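Local structure of conserved protein (2PCS) at residues Glu17-Leu22 and Thr68-Pro73; Pro25-Lys30 and Lys140-Glu145; Cys31-Lys36 and Ala131-Ser136; Ile54-Gly59 and Ala120-Arg125. The protein is of unknown function but belongs to the CoxG family of Bet v 1-like folds and probably binds a small ligand. All coordinates share one frame; numbering follows the deposited sequence.

How the contacts relate
The four contacts form a row through a Bet v 1-like (helix-grip) fold, where a curved antiparallel sheet wraps helix 124-148. Contacts 2, 3 and 4 all use that long helix; contact 4 is at its N-terminal end. Contact 1 joins helix 15-22 to the end of strand 59-71. Contacts 1 and 2 touch, with about 13 Å between centres. So do contacts 2 and 3 (centres about 10 Å apart) and 3 and 4 (about 14 Å). The centres of contacts 1 and 4 lie about 30 Å apart, across the chain's centre. The first segments follow the chain in the order 1 to 4. An unidentified ligand lies near contacts 3 and 4, consistent with a ligand-binding role.

Contact 1: residues Glu17-Leu22 and Thr68-Pro73; sequences EVWSKL and TDIKPP
W19 of helix 15-22 packs against the end of strand 59-71 and the two prolines that follow it, in this Bet v 1-like fold. The contact is mainly apolar, without hydrogen bonds across it. Along 68-73 the first residue to reach the indole is I70. Its CG2 lies at the ring edge, in plane, 3.7 Å from W19 CZ2. K71 takes part through its O, 4.0 Å from W19 CH2, while its NZ makes a salt bridge with D69 OD1 through a weak hydrogen bond. P72 lies over one ring face, its CA 3.8 Å from the centroid of the six-membered ring of W19 in a CH-pi contact. P73, after a cis peptide bond, lies over the same face, with its O 3.2 Å from W19 CE3. The indole reaches these prolines because CG of W19 is anti to the backbone N (chi1 180°). Y76 meets the indole at about 80° between ring planes. Replacing W19 by an alanine would probably leave both prolines without the flat surface they rest on and open a gap beside I70. P73 CA makes the second CH-pi contact, 3.4 Å from the centroid of the W19 five-membered ring and 17° off its normal.

Contact 2: residues Pro25-Lys30 and Lys140-Glu145; sequences PSILSK and KKIQKE
This is a helix-helix contact of the Bet v 1-like fold, where the short helix 25-31 packs beside the long helix 124-148. I27 meets I142 and E145 across it. The axes of the two short segments come within 10.0 Å of each other, and their directions differ by 134°. They cross obliquely, nearer to antiparallel than to parallel. With CG1 of I27 beside the backbone N (chi1 -58°), CG2 is anti to that N and faces the long helix. There CG2 lies 4.2 Å from I142 CD1 and 4.1 Å from E145 CB. The other branch of I27 ends at CD1, which is 4.2 Å from E145 OE1. Thus E145 offers the methylene base of its chain to the isoleucine, and its chain then bends at chi2 (-72°). The carboxylate forms a salt bridge from OE1 to K148 NZ, one turn further along the helix. K30 lies on the same side of its helix, but its NZ is 6.2 Å from E145 OE2, too far for a bond. K141 NZ stands 3.7 Å from K30 O and has a weak, long ion pair with D137. No hydrogen bond or salt bridge links the two segments, which implies that the direct link is van der Waals packing, while the nearby charges of K30 and E145 would add at most a weak, longer-range attraction.

Contact 3: residues Cys31-Lys36 and Ala131-Ser136; sequences CIMGCK and AKLLIS
The side chain of M33 bends at chi2 (-147°) and chi3 (-74°), and these turns bring its CE methyl against L133 and L134 of helix 124-148. The helix is the long one of the Bet v 1-like fold. M33 lies in the link between helix 25-31 and strand 35-42, at the second position of a type II beta turn that runs from I32 to C35. G34 is the third residue of that turn, with the positive phi usual there. M33 CE is the single atom of its segment that meets the two leucines. It is 3.5 Å from L133 CD1. The methionine chain crosses both leucine side chains at about a right angle, so it meets them with its end and not along its length. L134 has CG anti to its carbonyl carbon (chi1 -70°), and its CD2 turns to the methionine. The contact is wholly apolar. I54 also packs on L133 and L134, which ties the helix to the loop before strand 59-71. The side chain of L134 comes within about 4 Å of an unidentified bound ligand, which places it beside the probable ligand site. The same methyl of M33 also meets L134, whose CD2 lies 3.9 Å from M33 CE.

Contact 4: residues Ile54-Gly59 and Ala120-Arg125; sequences IAAVKG and AAIGQR
I122 points its side chain at A56 and V57, and these three residues make the whole contact. It joins the loop between strands 45-52 and 59-71 to the turn that leads into helix 124-148, the long helix of the Bet v 1-like fold. The two branches of I122 meet the loop at different atoms. Its CG1 stands between the backbone N and the carbonyl carbon (chi1 65°), and chi2 (159°) extends the chain so that CD1 reaches out to the loop. There CD1 comes 4.3 Å from V57 CG1. The same methyl is 4.5 Å from A56 CB, so it faces both residues of the loop. A56 directs its CB at the opposite segment, whereas the CB of V57 points alongside that segment, and CG1 does the touching. No hydrogen bond links the segments. V57 O accepts a hydrogen bond from the OH of Y61, which ties the loop to strand 59-71. A56 also packs on M126, and I122 on L127, both of the long helix. G123 is the N-cap of that helix. The side chain of V57 lies about 4 Å from an unidentified bound ligand, so this end of the fold probably borders the ligand site. The second branch of I122 meets backbone: its CG2 lies 3.9 Å from A56 O.

Contact 1: residues Glu17-Leu22 and Thr68-Pro73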
loop_
_atom_site.group_PDB
_atom_site.type_symbol
_atom_site.label_atom_id
_atom_site.label_comp_id
_atom_site.label_asym_id
_atom_site.label_seq_id
_atom_site.Cartn_x
_atom_site.Cartn_y
_atom_site.Cartn_z
ATOM N N GLU A 17 -14.495 -7.467 7.414
ATOM C CA GLU A 17 -14.112 -8.260 6.238
ATOM C C GLU A 17 -12.842 -7.698 5.607
ATOM O O GLU A 17 -11.961 -8.463 5.197
ATOM C CB GLU A 17 -15.267 -8.371 5.229
ATOM C CG GLU A 17 -16.326 -9.395 5.707
ATOM C CD GLU A 17 -17.779 -9.110 5.247
ATOM O OE1 GLU A 17 -18.082 -7.975 4.797
ATOM O OE2 GLU A 17 -18.621 -10.042 5.365
ATOM N N VAL A 18 -12.749 -6.363 5.589
ATOM C CA VAL A 18 -11.639 -5.615 5.007
ATOM C C VAL A 18 -10.407 -5.719 5.883
ATOM O O VAL A 18 -9.339 -6.074 5.403
ATOM C CB VAL A 18 -12.041 -4.129 4.780
ATOM C CG1 VAL A 18 -10.884 -3.304 4.225
ATOM C CG2 VAL A 18 -13.278 -4.089 3.848
ATOM N N TRP A 19 -10.569 -5.461 7.177
ATOM C CA TRP A 19 -9.454 -5.565 8.118
ATOM C C TRP A 19 -8.724 -6.940 8.071
ATOM O O TRP A 19 -7.474 -6.993 8.074
ATOM C CB TRP A 19 -9.914 -5.235 9.526
ATOM C CG TRP A 19 -8.832 -5.329 10.519
ATOM C CD1 TRP A 19 -8.466 -6.447 11.260
ATOM C CD2 TRP A 19 -7.945 -4.274 10.909
ATOM N NE1 TRP A 19 -7.401 -6.128 12.076
ATOM C CE2 TRP A 19 -7.069 -4.806 11.890
ATOM C CE3 TRP A 19 -7.801 -2.931 10.520
ATOM C CZ2 TRP A 19 -6.058 -4.039 12.484
ATOM C CZ3 TRP A 19 -6.835 -2.164 11.147
ATOM C CH2 TRP A 19 -5.961 -2.719 12.109
ATOM N N SER A 20 -9.474 -8.028 7.998
ATOM C CA SER A 20 -8.837 -9.353 7.917
ATOM C C SER A 20 -8.037 -9.602 6.611
ATOM O O SER A 20 -7.101 -10.392 6.645
ATOM C CB SER A 20 -9.847 -10.492 8.105
ATOM O OG SER A 20 -10.471 -10.773 6.869
ATOM N N LYS A 21 -8.405 -8.950 5.493
ATOM C CA LYS A 21 -7.570 -9.030 4.271
ATOM C C LYS A 21 -6.322 -8.187 4.402
ATOM O O LYS A 21 -5.213 -8.622 4.057
ATOM C CB LYS A 21 -8.324 -8.642 2.995
ATOM C CG LYS A 21 -9.356 -9.675 2.542
ATOM C CD LYS A 21 -8.811 -11.097 2.432
ATOM C CE LYS A 21 -9.951 -12.162 2.498
ATOM N NZ LYS A 21 -9.455 -13.596 2.327
ATOM N N LEU A 22 -6.502 -6.983 4.934
ATOM C CA LEU A 22 -5.415 -6.057 5.060
ATOM C C LEU A 22 -4.331 -6.536 6.051
ATOM O O LEU A 22 -3.182 -6.083 6.000
ATOM C CB LEU A 22 -5.974 -4.695 5.459
ATOM C CG LEU A 22 -6.789 -3.912 4.434
ATOM C CD1 LEU A 22 -7.389 -2.717 5.098
ATOM C CD2 LEU A 22 -5.931 -3.486 3.207
ATOM N N THR A 68 2.404 -0.380 12.344
ATOM C CA THR A 68 2.383 0.119 13.719
ATOM C C THR A 68 1.011 0.769 14.116
ATOM O O THR A 68 0.116 0.844 13.285
ATOM C CB THR A 68 3.497 1.130 13.925
ATOM O OG1 THR A 68 3.193 2.322 13.202
ATOM C CG2 THR A 68 4.794 0.601 13.392
ATOM N N ASP A 69 0.865 1.195 15.385
ATOM C CA ASP A 69 -0.325 1.875 15.934
ATOM C C ASP A 69 -1.580 1.093 15.574
ATOM O O ASP A 69 -2.568 1.625 15.148
ATOM C CB ASP A 69 -0.363 3.334 15.418
ATOM C CG ASP A 69 -1.249 4.269 16.254
ATOM O OD1 ASP A 69 -1.396 4.071 17.479
ATOM O OD2 ASP A 69 -1.791 5.253 15.682
ATOM N N ILE A 70 -1.520 -0.206 15.745
ATOM C CA ILE A 70 -2.498 -1.093 15.182
ATOM C C ILE A 70 -3.715 -1.133 16.055
ATOM O O ILE A 70 -3.626 -1.594 17.215
ATOM C CB ILE A 70 -1.985 -2.498 15.119
ATOM C CG1 ILE A 70 -0.734 -2.600 14.197
ATOM C CG2 ILE A 70 -3.111 -3.378 14.684
ATOM C CD1 ILE A 70 -0.208 -4.078 13.925
ATOM N N LYS A 71 -4.853 -0.699 15.498
ATOM C CA LYS A 71 -6.071 -0.699 16.229
ATOM C C LYS A 71 -7.337 -1.392 15.753
ATOM O O LYS A 71 -8.060 -0.826 14.972
ATOM C CB LYS A 71 -6.479 0.726 16.612
ATOM C CG LYS A 71 -5.475 1.548 17.443
ATOM C CD LYS A 71 -5.886 3.014 17.384
ATOM C CE LYS A 71 -4.867 3.920 17.975
ATOM N NZ LYS A 71 -4.255 3.185 19.130
ATOM N N PRO A 72 -7.495 -2.680 16.003
ATOM C CA PRO A 72 -8.210 -3.568 15.133
ATOM C C PRO A 72 -9.699 -3.232 15.469
ATOM O O PRO A 72 -10.002 -2.659 16.557
ATOM C CB PRO A 72 -7.942 -4.964 15.707
ATOM C CG PRO A 72 -6.702 -4.789 16.565
ATOM C CD PRO A 72 -6.716 -3.388 17.040
ATOM N N PRO A 73 -10.618 -3.458 14.522
ATOM C CA PRO A 73 -10.324 -3.729 13.144
ATOM C C PRO A 73 -10.413 -2.408 12.284
ATOM O O PRO A 73 -10.868 -2.453 11.147
ATOM C CB PRO A 73 -11.472 -4.673 12.812
ATOM C CG PRO A 73 -12.689 -3.908 13.463
ATOM C CD PRO A 73 -12.086 -3.434 14.773
#

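Contact 2: residues Pro25-Lys30 and Lys140-Glu145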
loop_
_atom_site.group_PDB
_atom_site.type_symbol
_atom_site.label_atom_id
_atom_site.label_comp_id
_atom_site.label_asym_id
_atom_site.label_seq_id
_atom_site.Cartn_x
_atom_site.Cartn_y
_atom_site.Cartn_z
ATOM N N PRO A 25 -0.723 -11.427 5.718
ATOM C CA PRO A 25 0.449 -11.269 4.841
ATOM C C PRO A 25 0.491 -12.097 3.550
ATOM O O PRO A 25 1.093 -11.657 2.586
ATOM C CB PRO A 25 1.654 -11.565 5.747
ATOM C CG PRO A 25 1.132 -12.164 6.952
ATOM C CD PRO A 25 -0.341 -11.839 7.075
ATOM N N SER A 26 -0.152 -13.258 3.507
ATOM C CA SER A 26 -0.268 -13.993 2.230
ATOM C C SER A 26 -1.130 -13.282 1.190
ATOM O O SER A 26 -0.853 -13.339 0.002
ATOM C CB SER A 26 -0.763 -15.440 2.423
ATOM O OG SER A 26 -1.468 -15.591 3.651
ATOM N N ILE A 27 -2.172 -12.618 1.646
ATOM C CA ILE A 27 -3.042 -11.872 0.777
ATOM C C ILE A 27 -2.350 -10.568 0.275
ATOM O O ILE A 27 -2.530 -10.162 -0.894
ATOM C CB ILE A 27 -4.392 -11.560 1.534
ATOM C CG1 ILE A 27 -5.062 -12.862 2.001
ATOM C CG2 ILE A 27 -5.345 -10.614 0.720
ATOM C CD1 ILE A 27 -5.797 -13.619 0.902
ATOM N N LEU A 28 -1.587 -9.918 1.157
ATOM C CA LEU A 28 -0.884 -8.709 0.802
ATOM C C LEU A 28 0.175 -9.010 -0.265
ATOM O O LEU A 28 0.223 -8.342 -1.308
ATOM C CB LEU A 28 -0.241 -8.064 2.033
ATOM C CG LEU A 28 -1.153 -7.560 3.159
ATOM C CD1 LEU A 28 -0.406 -7.448 4.526
ATOM C CD2 LEU A 28 -1.803 -6.253 2.806
ATOM N N SER A 29 1.017 -10.014 -0.017
ATOM C CA SER A 29 1.999 -10.456 -1.012
ATOM C C SER A 29 1.446 -10.565 -2.422
ATOM O O SER A 29 2.095 -10.152 -3.378
ATOM C CB SER A 29 2.600 -11.802 -0.651
ATOM O OG SER A 29 3.829 -11.914 -1.357
ATOM N N LYS A 30 0.233 -11.111 -2.503
ATOM C CA LYS A 30 -0.515 -11.288 -3.707
ATOM C C LYS A 30 -1.054 -9.992 -4.251
ATOM O O LYS A 30 -1.115 -9.825 -5.456
ATOM C CB LYS A 30 -1.671 -12.253 -3.433
ATOM C CG LYS A 30 -1.358 -13.717 -3.749
ATOM C CD LYS A 30 -2.138 -14.759 -2.871
ATOM C CE LYS A 30 -1.867 -16.195 -3.434
ATOM N NZ LYS A 30 -2.263 -17.347 -2.526
ATOM N N LYS A 140 -7.661 -2.742 -5.859
ATOM C CA LYS A 140 -8.361 -3.563 -6.848
ATOM C C LYS A 140 -8.220 -5.020 -6.490
ATOM O O LYS A 140 -9.191 -5.762 -6.542
ATOM C CB LYS A 140 -7.800 -3.317 -8.258
ATOM C CG LYS A 140 -8.412 -4.205 -9.345
ATOM C CD LYS A 140 -7.560 -4.322 -10.611
ATOM C CE LYS A 140 -8.155 -5.420 -11.566
ATOM N NZ LYS A 140 -7.475 -5.426 -12.941
ATOM N N LYS A 141 -7.018 -5.462 -6.131
ATOM C CA LYS A 141 -6.858 -6.895 -5.866
ATOM C C LYS A 141 -7.420 -7.262 -4.507
ATOM O O LYS A 141 -7.879 -8.396 -4.304
ATOM C CB LYS A 141 -5.407 -7.358 -6.024
ATOM C CG LYS A 141 -4.863 -7.350 -7.471
ATOM C CD LYS A 141 -3.399 -6.930 -7.478
ATOM C CE LYS A 141 -2.503 -7.613 -8.529
ATOM N NZ LYS A 141 -1.019 -7.330 -8.218
ATOM N N ILE A 142 -7.380 -6.313 -3.570
ATOM C CA ILE A 142 -7.967 -6.519 -2.250
ATOM C C ILE A 142 -9.465 -6.685 -2.424
ATOM O O ILE A 142 -10.067 -7.533 -1.786
ATOM C CB ILE A 142 -7.714 -5.329 -1.267
ATOM C CG1 ILE A 142 -6.288 -5.306 -0.757
ATOM C CG2 ILE A 142 -8.614 -5.421 -0.053
ATOM C CD1 ILE A 142 -5.919 -6.509 -0.027
ATOM N N GLN A 143 -10.065 -5.864 -3.270
ATOM C CA GLN A 143 -11.499 -5.943 -3.493
ATOM C C GLN A 143 -11.863 -7.333 -4.039
ATOM O O GLN A 143 -12.879 -7.926 -3.620
ATOM C CB GLN A 143 -12.022 -4.788 -4.361
ATOM C CG GLN A 143 -13.560 -4.736 -4.569
ATOM C CD GLN A 143 -14.424 -4.855 -3.279
ATOM O OE1 GLN A 143 -14.950 -3.856 -2.790
ATOM N NE2 GLN A 143 -14.588 -6.087 -2.757
ATOM N N LYS A 144 -10.992 -7.884 -4.881
ATOM C CA LYS A 144 -11.193 -9.203 -5.412
ATOM C C LYS A 144 -11.089 -10.264 -4.338
ATOM O O LYS A 144 -11.905 -11.178 -4.301
ATOM C CB LYS A 144 -10.205 -9.510 -6.539
ATOM C CG LYS A 144 -9.887 -11.007 -6.620
ATOM C CD LYS A 144 -8.865 -11.358 -7.684
ATOM C CE LYS A 144 -8.982 -12.837 -8.112
ATOM N NZ LYS A 144 -8.128 -13.073 -9.332
ATOM N N GLU A 145 -10.091 -10.184 -3.473
ATOM C CA GLU A 145 -9.903 -11.264 -2.501
ATOM C C GLU A 145 -10.968 -11.231 -1.433
ATOM O O GLU A 145 -11.337 -12.273 -0.903
ATOM C CB GLU A 145 -8.505 -11.242 -1.877
ATOM C CG GLU A 145 -7.377 -11.535 -2.874
ATOM C CD GLU A 145 -7.299 -12.995 -3.324
ATOM O OE1 GLU A 145 -7.895 -13.895 -2.689
ATOM O OE2 GLU A 145 -6.600 -13.253 -4.323
#

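Contact 3: residues Cys31-Lys36 and Ala131-Ser136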
loop_
_atom_site.group_PDB
_atom_site.type_symbol
_atom_site.label_atom_id
_atom_site.label_comp_id
_atom_site.label_asym_id
_atom_site.label_seq_id
_atom_site.Cartn_x
_atom_site.Cartn_y
_atom_site.Cartn_z
ATOM N N CYS A 31 -1.457 -9.065 -3.387
ATOM C CA CYS A 31 -2.039 -7.771 -3.867
ATOM C C CYS A 31 -1.051 -6.617 -4.113
ATOM O O CYS A 31 -1.421 -5.612 -4.718
ATOM C CB CYS A 31 -3.179 -7.311 -2.955
ATOM S SG CYS A 31 -4.466 -8.571 -2.690
ATOM N N ILE A 32 0.184 -6.725 -3.624
ATOM C CA ILE A 32 1.199 -5.663 -3.843
ATOM C C ILE A 32 1.811 -5.967 -5.169
ATOM O O ILE A 32 2.264 -7.077 -5.398
ATOM C CB ILE A 32 2.334 -5.694 -2.796
ATOM C CG1 ILE A 32 1.820 -5.249 -1.427
ATOM C CG2 ILE A 32 3.530 -4.849 -3.221
ATOM C CD1 ILE A 32 2.748 -5.679 -0.284
ATOM N N MET A 33 1.854 -5.004 -6.057
ATOM C CA MET A 33 2.413 -5.330 -7.362
ATOM C C MET A 33 3.918 -5.544 -7.337
ATOM O O MET A 33 4.663 -4.760 -6.751
ATOM C CB MET A 33 2.065 -4.267 -8.381
ATOM C CG MET A 33 1.608 -4.869 -9.724
ATOM S SD MET A 33 2.162 -3.727 -10.949
ATOM C CE MET A 33 1.024 -2.366 -10.761
ATOM N N GLY A 34 4.361 -6.612 -7.976
ATOM C CA GLY A 34 5.786 -6.874 -8.058
ATOM C C GLY A 34 6.287 -7.698 -6.898
ATOM O O GLY A 34 7.435 -8.165 -6.905
ATOM N N CYS A 35 5.424 -7.887 -5.902
ATOM C CA CYS A 35 5.802 -8.570 -4.693
ATOM C C CYS A 35 5.936 -10.071 -4.916
ATOM O O CYS A 35 4.974 -10.740 -5.255
ATOM C CB CYS A 35 4.860 -8.252 -3.550
ATOM S SG CYS A 35 5.575 -8.770 -1.984
ATOM N N LYS A 36 7.167 -10.559 -4.764
ATOM C CA LYS A 36 7.509 -11.961 -4.984
ATOM C C LYS A 36 7.380 -12.678 -3.658
ATOM O O LYS A 36 6.804 -13.767 -3.590
ATOM C CB LYS A 36 8.932 -12.105 -5.520
ATOM C CG LYS A 36 9.072 -12.229 -7.042
ATOM C CD LYS A 36 10.407 -12.990 -7.368
ATOM C CE LYS A 36 10.424 -13.755 -8.726
ATOM N NZ LYS A 36 11.675 -14.601 -8.811
ATOM N N ALA A 131 2.296 6.252 -8.073
ATOM C CA ALA A 131 1.709 5.988 -6.733
ATOM C C ALA A 131 0.164 5.732 -6.757
ATOM O O ALA A 131 -0.342 4.771 -6.128
ATOM C CB ALA A 131 2.062 7.189 -5.751
ATOM N N LYS A 132 -0.586 6.555 -7.513
ATOM C CA LYS A 132 -1.998 6.294 -7.687
ATOM C C LYS A 132 -2.197 4.978 -8.362
ATOM O O LYS A 132 -3.104 4.214 -7.985
ATOM C CB LYS A 132 -2.707 7.393 -8.469
ATOM C CG LYS A 132 -4.234 7.204 -8.458
ATOM C CD LYS A 132 -4.925 8.229 -9.363
ATOM C CE LYS A 132 -6.354 7.785 -9.813
ATOM N NZ LYS A 132 -7.096 8.998 -10.369
ATOM N N LEU A 133 -1.359 4.671 -9.352
ATOM C CA LEU A 133 -1.517 3.372 -9.989
ATOM C C LEU A 133 -1.232 2.204 -9.051
ATOM O O LEU A 133 -1.929 1.187 -9.084
ATOM C CB LEU A 133 -0.770 3.288 -11.347
ATOM C CG LEU A 133 0.038 2.069 -11.888
ATOM C CD1 LEU A 133 -0.475 0.644 -11.648
ATOM C CD2 LEU A 133 0.229 2.227 -13.384
ATOM N N LEU A 134 -0.192 2.313 -8.231
ATOM C CA LEU A 134 0.139 1.218 -7.276
ATOM C C LEU A 134 -0.983 1.047 -6.235
ATOM O O LEU A 134 -1.505 -0.059 -6.023
ATOM C CB LEU A 134 1.516 1.492 -6.603
ATOM C CG LEU A 134 2.679 1.330 -7.616
ATOM C CD1 LEU A 134 3.973 1.819 -7.051
ATOM C CD2 LEU A 134 2.826 -0.131 -8.152
ATOM N N ILE A 135 -1.380 2.163 -5.622
ATOM C CA ILE A 135 -2.518 2.175 -4.673
ATOM C C ILE A 135 -3.803 1.612 -5.301
ATOM O O ILE A 135 -4.408 0.708 -4.709
ATOM C CB ILE A 135 -2.748 3.590 -4.079
ATOM C CG1 ILE A 135 -1.518 3.987 -3.229
ATOM C CG2 ILE A 135 -4.059 3.636 -3.267
ATOM C CD1 ILE A 135 -1.264 5.470 -3.197
ATOM N N SER A 136 -4.212 2.107 -6.490
ATOM C CA SER A 136 -5.439 1.561 -7.158
ATOM C C SER A 136 -5.379 0.062 -7.449
ATOM O O SER A 136 -6.357 -0.666 -7.199
ATOM C CB SER A 136 -5.757 2.260 -8.465
ATOM O OG SER A 136 -5.696 3.653 -8.292
#

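Contact 4: residues Ile54-Gly59 and Ala120-Arg125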
loop_
_atom_site.group_PDB
_atom_site.type_symbol
_atom_site.label_atom_id
_atom_site.label_comp_id
_atom_site.label_asym_id
_atom_site.label_seq_id
_atom_site.Cartn_x
_atom_site.Cartn_y
_atom_site.Cartn_z
ATOM N N ILE A 54 6.689 -1.699 -14.192
ATOM C CA ILE A 54 6.262 -0.420 -14.739
ATOM C C ILE A 54 7.502 0.270 -15.251
ATOM O O ILE A 54 8.371 0.633 -14.466
ATOM C CB ILE A 54 5.592 0.497 -13.691
ATOM C CG1 ILE A 54 4.312 -0.130 -13.169
ATOM C CG2 ILE A 54 5.241 1.833 -14.295
ATOM C CD1 ILE A 54 3.812 0.558 -11.891
ATOM N N ALA A 55 7.570 0.435 -16.563
ATOM C CA ALA A 55 8.628 1.167 -17.263
ATOM C C ALA A 55 9.187 2.426 -16.599
ATOM O O ALA A 55 10.374 2.592 -16.520
ATOM C CB ALA A 55 8.151 1.516 -18.714
ATOM N N ALA A 56 8.352 3.338 -16.147
ATOM C CA ALA A 56 8.901 4.600 -15.621
ATOM C C ALA A 56 9.750 4.381 -14.352
ATOM O O ALA A 56 10.559 5.233 -13.988
ATOM C CB ALA A 56 7.753 5.598 -15.322
ATOM N N VAL A 57 9.495 3.266 -13.659
ATOM C CA VAL A 57 10.133 2.992 -12.368
ATOM C C VAL A 57 10.742 1.600 -12.321
ATOM O O VAL A 57 11.094 1.112 -11.244
ATOM C CB VAL A 57 9.135 3.133 -11.132
ATOM C CG1 VAL A 57 8.749 4.584 -10.891
ATOM C CG2 VAL A 57 7.954 2.189 -11.235
ATOM N N LYS A 58 10.826 0.969 -13.486
ATOM C CA LYS A 58 11.227 -0.415 -13.589
ATOM C C LYS A 58 12.532 -0.680 -12.794
ATOM O O LYS A 58 13.447 0.133 -12.787
ATOM C CB LYS A 58 11.406 -0.749 -15.063
ATOM C CG LYS A 58 11.393 -2.205 -15.386
ATOM C CD LYS A 58 11.530 -2.354 -16.886
ATOM C CE LYS A 58 11.453 -3.831 -17.287
ATOM N NZ LYS A 58 12.476 -4.680 -16.547
ATOM N N GLY A 59 12.598 -1.819 -12.136
ATOM C CA GLY A 59 13.630 -2.041 -11.144
ATOM C C GLY A 59 13.253 -3.115 -10.128
ATOM O O GLY A 59 12.071 -3.557 -10.052
ATOM N N ALA A 120 13.849 9.708 -8.823
ATOM C CA ALA A 120 13.253 10.914 -8.240
ATOM C C ALA A 120 13.022 11.995 -9.320
ATOM O O ALA A 120 12.177 12.897 -9.166
ATOM C CB ALA A 120 14.143 11.466 -7.116
ATOM N N ALA A 121 13.785 11.888 -10.411
ATOM C CA ALA A 121 13.877 12.944 -11.388
ATOM C C ALA A 121 12.686 12.927 -12.348
ATOM O O ALA A 121 12.422 13.937 -12.999
ATOM C CB ALA A 121 15.186 12.840 -12.162
ATOM N N ILE A 122 11.978 11.795 -12.415
ATOM C CA ILE A 122 10.902 11.596 -13.380
ATOM C C ILE A 122 9.798 12.654 -13.321
ATOM O O ILE A 122 9.095 12.852 -14.315
ATOM C CB ILE A 122 10.268 10.145 -13.365
ATOM C CG1 ILE A 122 9.550 9.828 -12.050
ATOM C CG2 ILE A 122 11.271 9.045 -13.823
ATOM C CD1 ILE A 122 8.524 8.690 -12.206
ATOM N N GLY A 123 9.674 13.351 -12.188
ATOM C CA GLY A 123 8.594 14.318 -11.993
ATOM C C GLY A 123 7.663 14.008 -10.832
ATOM O O GLY A 123 7.285 12.846 -10.596
ATOM N N GLN A 124 7.282 15.051 -10.097
ATOM C CA GLN A 124 6.296 14.894 -8.993
ATOM C C GLN A 124 4.936 14.372 -9.469
ATOM O O GLN A 124 4.292 13.566 -8.795
ATOM C CB GLN A 124 6.092 16.217 -8.235
ATOM C CG GLN A 124 6.837 16.285 -6.900
ATOM C CD GLN A 124 6.275 17.376 -6.019
ATOM O OE1 GLN A 124 6.508 18.595 -6.255
ATOM N NE2 GLN A 124 5.506 16.963 -4.999
ATOM N N ARG A 125 4.507 14.834 -10.634
ATOM C CA ARG A 125 3.166 14.533 -11.105
ATOM C C ARG A 125 3.073 13.058 -11.536
ATOM O O ARG A 125 2.096 12.317 -11.239
ATOM C CB ARG A 125 2.778 15.527 -12.213
ATOM C CG ARG A 125 2.294 14.911 -13.501
ATOM C CD ARG A 125 3.351 15.076 -14.604
ATOM N NE ARG A 125 2.736 15.622 -15.810
ATOM C CZ ARG A 125 2.247 16.858 -15.880
ATOM N NH1 ARG A 125 2.327 17.673 -14.813
ATOM N NH2 ARG A 125 1.686 17.285 -17.013
#